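Local coordinates for protein V-type ATP synthase subunit F (Archaeoglobus fulgidus, PDB 2I4R) that is probably a central-stalk component of the A-type ATP synthase, the rotary enzyme that makes ATP from ADP using a proton gradient across the membrane, at residues V15-F20 with I58-Y63; V54-M59 with T82-G87. One frame throughout, in Å; residues are numbered along the deposited sequence.

Contact 1. Residues V15-F20 with I58-Y63; sequences VGDPDF and IMKQEY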
loop_
_atom_site.group_PDB
_atom_site.type_symbol
_atom_site.label_atom_id
_atom_site.label_comp_id
_atom_site.label_asym_id
_atom_site.label_seq_id
_atom_site.Cartn_x
_atom_site.Cartn_y
_atom_site.Cartn_z
ATOM N N VAL B 15 -10.070 4.130 1.203
ATOM C CA VAL B 15 -10.808 4.896 0.197
ATOM C C VAL B 15 -10.948 4.079 -1.080
ATOM O O VAL B 15 -9.947 3.671 -1.666
ATOM C CB VAL B 15 -10.074 6.224 -0.164
ATOM C CG1 VAL B 15 -11.016 7.139 -0.912
ATOM C CG2 VAL B 15 -9.532 6.904 1.091
ATOM N N GLY B 16 -12.177 3.838 -1.515
ATOM C CA GLY B 16 -12.367 3.069 -2.730
ATOM C C GLY B 16 -13.807 2.704 -3.012
ATOM O O GLY B 16 -14.700 2.993 -2.212
ATOM N N ASP B 17 -14.031 2.066 -4.161
ATOM C CA ASP B 17 -15.371 1.643 -4.570
ATOM C C ASP B 17 -15.899 0.610 -3.587
ATOM O O ASP B 17 -15.122 -0.062 -2.913
ATOM C CB ASP B 17 -15.341 1.041 -5.980
ATOM C CG ASP B 17 -14.599 -0.289 -6.035
ATOM O OD1 ASP B 17 -13.363 -0.305 -5.799
ATOM O OD2 ASP B 17 -15.255 -1.320 -6.317
ATOM N N PRO B 18 -17.229 0.457 -3.505
ATOM C CA PRO B 18 -17.865 -0.504 -2.589
ATOM C C PRO B 18 -17.301 -1.937 -2.617
ATOM O O PRO B 18 -17.267 -2.609 -1.587
ATOM C CB PRO B 18 -19.338 -0.433 -2.993
ATOM C CG PRO B 18 -19.262 -0.058 -4.465
ATOM C CD PRO B 18 -18.218 1.020 -4.438
ATOM N N ASP B 19 -16.869 -2.398 -3.787
ATOM C CA ASP B 19 -16.297 -3.735 -3.928
ATOM C C ASP B 19 -14.948 -3.807 -3.226
ATOM O O ASP B 19 -14.556 -4.851 -2.716
ATOM C CB ASP B 19 -16.094 -4.069 -5.407
ATOM C CG ASP B 19 -17.078 -5.102 -5.919
ATOM O OD1 ASP B 19 -18.268 -5.014 -5.542
ATOM O OD2 ASP B 19 -16.658 -5.989 -6.704
ATOM N N PHE B 20 -14.238 -2.685 -3.221
ATOM C CA PHE B 20 -12.926 -2.585 -2.607
ATOM C C PHE B 20 -13.017 -2.397 -1.105
ATOM O O PHE B 20 -12.143 -2.841 -0.373
ATOM C CB PHE B 20 -12.171 -1.412 -3.242
ATOM C CG PHE B 20 -10.768 -1.208 -2.713
ATOM C CD1 PHE B 20 -10.542 -0.545 -1.514
ATOM C CD2 PHE B 20 -9.672 -1.634 -3.446
ATOM C CE1 PHE B 20 -9.254 -0.306 -1.059
ATOM C CE2 PHE B 20 -8.381 -1.397 -2.993
ATOM C CZ PHE B 20 -8.175 -0.731 -1.798
ATOM N N ILE B 58 -5.489 3.534 3.031
ATOM C CA ILE B 58 -5.335 2.571 1.938
ATOM C C ILE B 58 -6.047 3.102 0.697
ATOM O O ILE B 58 -7.149 3.641 0.794
ATOM C CB ILE B 58 -5.997 1.207 2.262
ATOM C CG1 ILE B 58 -5.590 0.716 3.653
ATOM C CG2 ILE B 58 -5.616 0.195 1.200
ATOM C CD1 ILE B 58 -4.166 0.264 3.747
HETATM N N MSE B 59 -5.440 2.931 -0.470
HETATM C CA MSE B 59 -6.061 3.399 -1.699
HETATM C C MSE B 59 -5.587 2.665 -2.936
HETATM O O MSE B 59 -4.526 2.046 -2.942
HETATM C CB MSE B 59 -5.765 4.873 -1.921
HETATM C CG MSE B 59 -6.738 5.853 -1.321
HETATM SE SE MSE B 59 -6.653 7.451 -2.408
HETATM C CE MSE B 59 -4.767 7.878 -2.199
ATOM N N LYS B 60 -6.384 2.757 -3.994
ATOM C CA LYS B 60 -6.030 2.145 -5.256
ATOM C C LYS B 60 -4.890 2.990 -5.808
ATOM O O LYS B 60 -4.918 4.217 -5.729
ATOM C CB LYS B 60 -7.225 2.174 -6.204
ATOM C CG LYS B 60 -8.349 1.236 -5.806
ATOM C CD LYS B 60 -8.353 -0.030 -6.669
ATOM C CE LYS B 60 -9.478 0.004 -7.698
ATOM N NZ LYS B 60 -10.830 0.084 -7.046
ATOM N N GLN B 61 -3.881 2.332 -6.359
ATOM C CA GLN B 61 -2.729 3.036 -6.899
ATOM C C GLN B 61 -3.172 3.902 -8.064
ATOM O O GLN B 61 -2.476 4.828 -8.475
ATOM C CB GLN B 61 -1.687 2.020 -7.359
ATOM C CG GLN B 61 -0.262 2.538 -7.381
ATOM C CD GLN B 61 0.757 1.404 -7.401
ATOM O OE1 GLN B 61 0.782 0.586 -8.330
ATOM N NE2 GLN B 61 1.598 1.342 -6.370
ATOM N N GLU B 62 -4.353 3.596 -8.578
ATOM C CA GLU B 62 -4.921 4.306 -9.713
ATOM C C GLU B 62 -5.766 5.493 -9.301
ATOM O O GLU B 62 -6.695 5.861 -10.012
ATOM C CB GLU B 62 -5.791 3.348 -10.519
ATOM C CG GLU B 62 -6.838 2.679 -9.657
ATOM C CD GLU B 62 -7.710 1.725 -10.424
ATOM O OE1 GLU B 62 -8.531 2.203 -11.237
ATOM O OE2 GLU B 62 -7.570 0.499 -10.211
ATOM N N TYR B 63 -5.468 6.091 -8.157
ATOM C CA TYR B 63 -6.260 7.232 -7.725
ATOM C C TYR B 63 -5.479 8.539 -7.699
ATOM O O TYR B 63 -6.062 9.614 -7.862
ATOM C CB TYR B 63 -6.892 6.957 -6.355
ATOM C CG TYR B 63 -8.119 6.063 -6.396
ATOM C CD1 TYR B 63 -8.849 5.799 -5.237
ATOM C CD2 TYR B 63 -8.567 5.502 -7.595
ATOM C CE1 TYR B 63 -9.996 5.003 -5.272
ATOM C CE2 TYR B 63 -9.715 4.705 -7.640
ATOM C CZ TYR B 63 -10.423 4.462 -6.477
ATOM O OH TYR B 63 -11.561 3.687 -6.523
#
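Lys60 runs the length of this contact, from the Tyr63 ring past Phe20 to Asp17. Its CB sits over the centre of the Tyr63 ring, 3.7 Å above the ring plane, across a type I turn running from Lys60 to Tyr63. CG is anti to the carbonyl carbon (chi1 -70°), and bends at chi2, chi3 and chi4 then carry the chain past Phe20 in the opposite direction to that side chain. CG approaches Phe20 CE2 and CD2, and CD lies 3.8 Å from Phe20 CD2, so the two methylenes lie against the CD2 and CE2 atoms of the ring. The tip ends in a salt bridge, Lys60 NZ to Asp17 OD1 at 2.8 Å. Asp17 divides its carboxylate: at the N-cap of helix 18-26, its OD2 accepts a weak capping bond from Asp19 N. The neighbouring positive charge would be expected to stabilise the carboxylate in its ionised form. Strands 11-16 and 54-60 are adjacent and parallel in the sheet of a Rossmann-like, CheY-like domain, and these side chains gather at their C-terminal ends, where the first strand hands over to its helix. Phe20 CG is anti to the backbone N (chi1 -179°), directing CZ to Ile58 CG2, which lies at the ring edge, 4.0 Å away. Deeper in the sheet, Val15 N donates to Ile58 O at 3.0 Å, nearly along the C=O axis. Val15 and Met59, a selenomethionine, lie side by side on the sheet face covered by helix 38-50, with Val15 CB 3.6 Å from Met59 CG. At the edge of the Tyr63 ring stands Gly16 CA, 3.9 Å from Tyr63 OH.

Contact 2. Residues V54-M59 with T82-G87; sequences VGVVIM and TFVSVG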
loop_
_atom_site.group_PDB
_atom_site.type_symbol
_atom_site.label_atom_id
_atom_site.label_comp_id
_atom_site.label_asym_id
_atom_site.label_seq_id
_atom_site.Cartn_x
_atom_site.Cartn_y
_atom_site.Cartn_z
ATOM N N VAL B 54 -6.140 10.614 11.463
ATOM C CA VAL B 54 -5.807 9.563 10.524
ATOM C C VAL B 54 -4.316 9.346 10.495
ATOM O O VAL B 54 -3.554 10.305 10.424
ATOM C CB VAL B 54 -6.255 9.901 9.120
ATOM C CG1 VAL B 54 -5.859 8.774 8.185
ATOM C CG2 VAL B 54 -7.745 10.105 9.089
ATOM N N GLY B 55 -3.901 8.082 10.549
ATOM C CA GLY B 55 -2.489 7.762 10.532
ATOM C C GLY B 55 -2.094 7.074 9.243
ATOM O O GLY B 55 -0.967 7.213 8.783
ATOM N N VAL B 56 -3.023 6.336 8.653
ATOM C CA VAL B 56 -2.751 5.619 7.419
ATOM C C VAL B 56 -4.027 5.573 6.584
ATOM O O VAL B 56 -5.134 5.547 7.128
ATOM C CB VAL B 56 -2.308 4.147 7.702
ATOM C CG1 VAL B 56 -1.953 3.443 6.408
ATOM C CG2 VAL B 56 -1.131 4.118 8.662
ATOM N N VAL B 57 -3.876 5.573 5.261
ATOM C CA VAL B 57 -5.028 5.479 4.378
ATOM C C VAL B 57 -4.696 4.588 3.191
ATOM O O VAL B 57 -3.738 4.832 2.469
ATOM C CB VAL B 57 -5.511 6.891 3.903
ATOM C CG1 VAL B 57 -4.332 7.802 3.716
ATOM C CG2 VAL B 57 -6.325 6.781 2.601
ATOM N N ILE B 58 -5.489 3.534 3.031
ATOM C CA ILE B 58 -5.335 2.571 1.938
ATOM C C ILE B 58 -6.047 3.102 0.697
ATOM O O ILE B 58 -7.149 3.641 0.794
ATOM C CB ILE B 58 -5.997 1.207 2.262
ATOM C CG1 ILE B 58 -5.590 0.716 3.653
ATOM C CG2 ILE B 58 -5.616 0.195 1.200
ATOM C CD1 ILE B 58 -4.166 0.264 3.747
HETATM N N MSE B 59 -5.440 2.931 -0.470
HETATM C CA MSE B 59 -6.061 3.399 -1.699
HETATM C C MSE B 59 -5.587 2.665 -2.936
HETATM O O MSE B 59 -4.526 2.046 -2.942
HETATM C CB MSE B 59 -5.765 4.873 -1.921
HETATM C CG MSE B 59 -6.738 5.853 -1.321
HETATM SE SE MSE B 59 -6.653 7.451 -2.408
HETATM C CE MSE B 59 -4.767 7.878 -2.199
ATOM N N THR B 82 0.280 8.257 6.498
ATOM C CA THR B 82 1.121 7.546 5.558
ATOM C C THR B 82 0.174 6.902 4.559
ATOM O O THR B 82 -0.686 6.107 4.939
ATOM C CB THR B 82 1.925 6.437 6.267
ATOM O OG1 THR B 82 2.829 7.033 7.207
ATOM C CG2 THR B 82 2.703 5.602 5.265
ATOM N N PHE B 83 0.307 7.256 3.287
ATOM C CA PHE B 83 -0.547 6.660 2.275
ATOM C C PHE B 83 -0.017 5.298 1.867
ATOM O O PHE B 83 1.192 5.096 1.762
ATOM C CB PHE B 83 -0.666 7.570 1.054
ATOM C CG PHE B 83 -1.655 8.674 1.237
ATOM C CD1 PHE B 83 -1.378 9.738 2.096
ATOM C CD2 PHE B 83 -2.901 8.615 0.624
ATOM C CE1 PHE B 83 -2.337 10.728 2.348
ATOM C CE2 PHE B 83 -3.869 9.598 0.866
ATOM C CZ PHE B 83 -3.584 10.656 1.734
ATOM N N VAL B 84 -0.938 4.361 1.670
ATOM C CA VAL B 84 -0.608 2.999 1.265
ATOM C C VAL B 84 -1.399 2.777 -0.025
ATOM O O VAL B 84 -2.627 2.862 -0.027
ATOM C CB VAL B 84 -1.047 1.995 2.368
ATOM C CG1 VAL B 84 -0.701 0.576 1.983
ATOM C CG2 VAL B 84 -0.376 2.344 3.663
ATOM N N SER B 85 -0.709 2.510 -1.130
ATOM C CA SER B 85 -1.415 2.337 -2.397
ATOM C C SER B 85 -1.422 0.929 -2.957
ATOM O O SER B 85 -0.379 0.362 -3.282
ATOM C CB SER B 85 -0.849 3.288 -3.450
ATOM O OG SER B 85 0.441 2.863 -3.839
ATOM N N VAL B 86 -2.627 0.391 -3.084
ATOM C CA VAL B 86 -2.839 -0.947 -3.597
ATOM C C VAL B 86 -2.531 -0.982 -5.089
ATOM O O VAL B 86 -3.337 -0.547 -5.912
ATOM C CB VAL B 86 -4.302 -1.407 -3.350
ATOM C CG1 VAL B 86 -4.515 -2.798 -3.897
ATOM C CG2 VAL B 86 -4.608 -1.385 -1.863
ATOM N N GLY B 87 -1.351 -1.505 -5.409
ATOM C CA GLY B 87 -0.886 -1.619 -6.781
ATOM C C GLY B 87 -1.930 -1.966 -7.825
ATOM O O GLY B 87 -1.817 -1.436 -8.957
#
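Met59 O is gripped twice by strand 82-86: Val86 N donates to it at 2.5 Å, nearly along the C=O axis, and Ser85 CA makes a CA-H...O contact at 3.2 Å. The pairing is that of a parallel ladder, joining strands 54-60 and 82-86 of a beta-alpha-beta unit whose crossover is helix 69-77; the short strand axes diverge by 18°. Val84 supplies both of its backbone polar groups, its N donating to Val57 O at 2.9 Å and its O accepting from Met59 N. Further back, Gly55 O takes Thr82 N, and Thr82 O takes Val57 N in the longest of the five bonds. The donors to Val57 O, Gly55 O and Thr82 O stand above the carbonyl planes. Side chains alternate between the two faces. On one, Val56 CG1 meets Val84 CG2, Ile58 reaches with CD1 to Val84 CB at 3.8 Å, and its CG2 branch turns to Val86 CG2 at 3.6 Å; Phe20 of helix 18-26 adjoins this group. Strand 82-86 ends the sheet within the chain, but Val84, Ser85 and Val86 pair antiparallel with a strand of the second subunit, so the sheet continues across the dimer. On the other face, beneath helix 38-50, Phe83 CG is anti to the carbonyl carbon, and the Phe83 and Val57 side chains run side by side, pointing the same way. The bend of Met59 at chi3 (-59°) brings CE to the ring edge, 3.5 Å from Phe83 CD2. Over the face, in a CH-pi contact, Val57 CG1 sits 3.4 Å from the Phe83 ring centroid and just 11° off the ring normal.

Overall arrangement
Strand 54-60 is the common element: contact 1 ties its C-terminal end to strand 11-16 and the start of helix 18-26, while contact 2 zips its opposite edge to strand 82-86. Their centres are 10 Å apart, and both include Ile58 and Met59. Beyond these shared residues, Val15 CG2 packs 3.5 Å from Val57 CG2, bringing side chains of contacts 1 and 2 together on one sheet face. Just past the ladder, Gln61 N probably hydrogen-bonds to Val86 O at 3.0 Å, tying the turn of contact 1 to the outer strand. Contact 2 lies nearer the subunit interface. In such synthases ATP is made at sites on the A subunits, at their interfaces with B, not in this subunit.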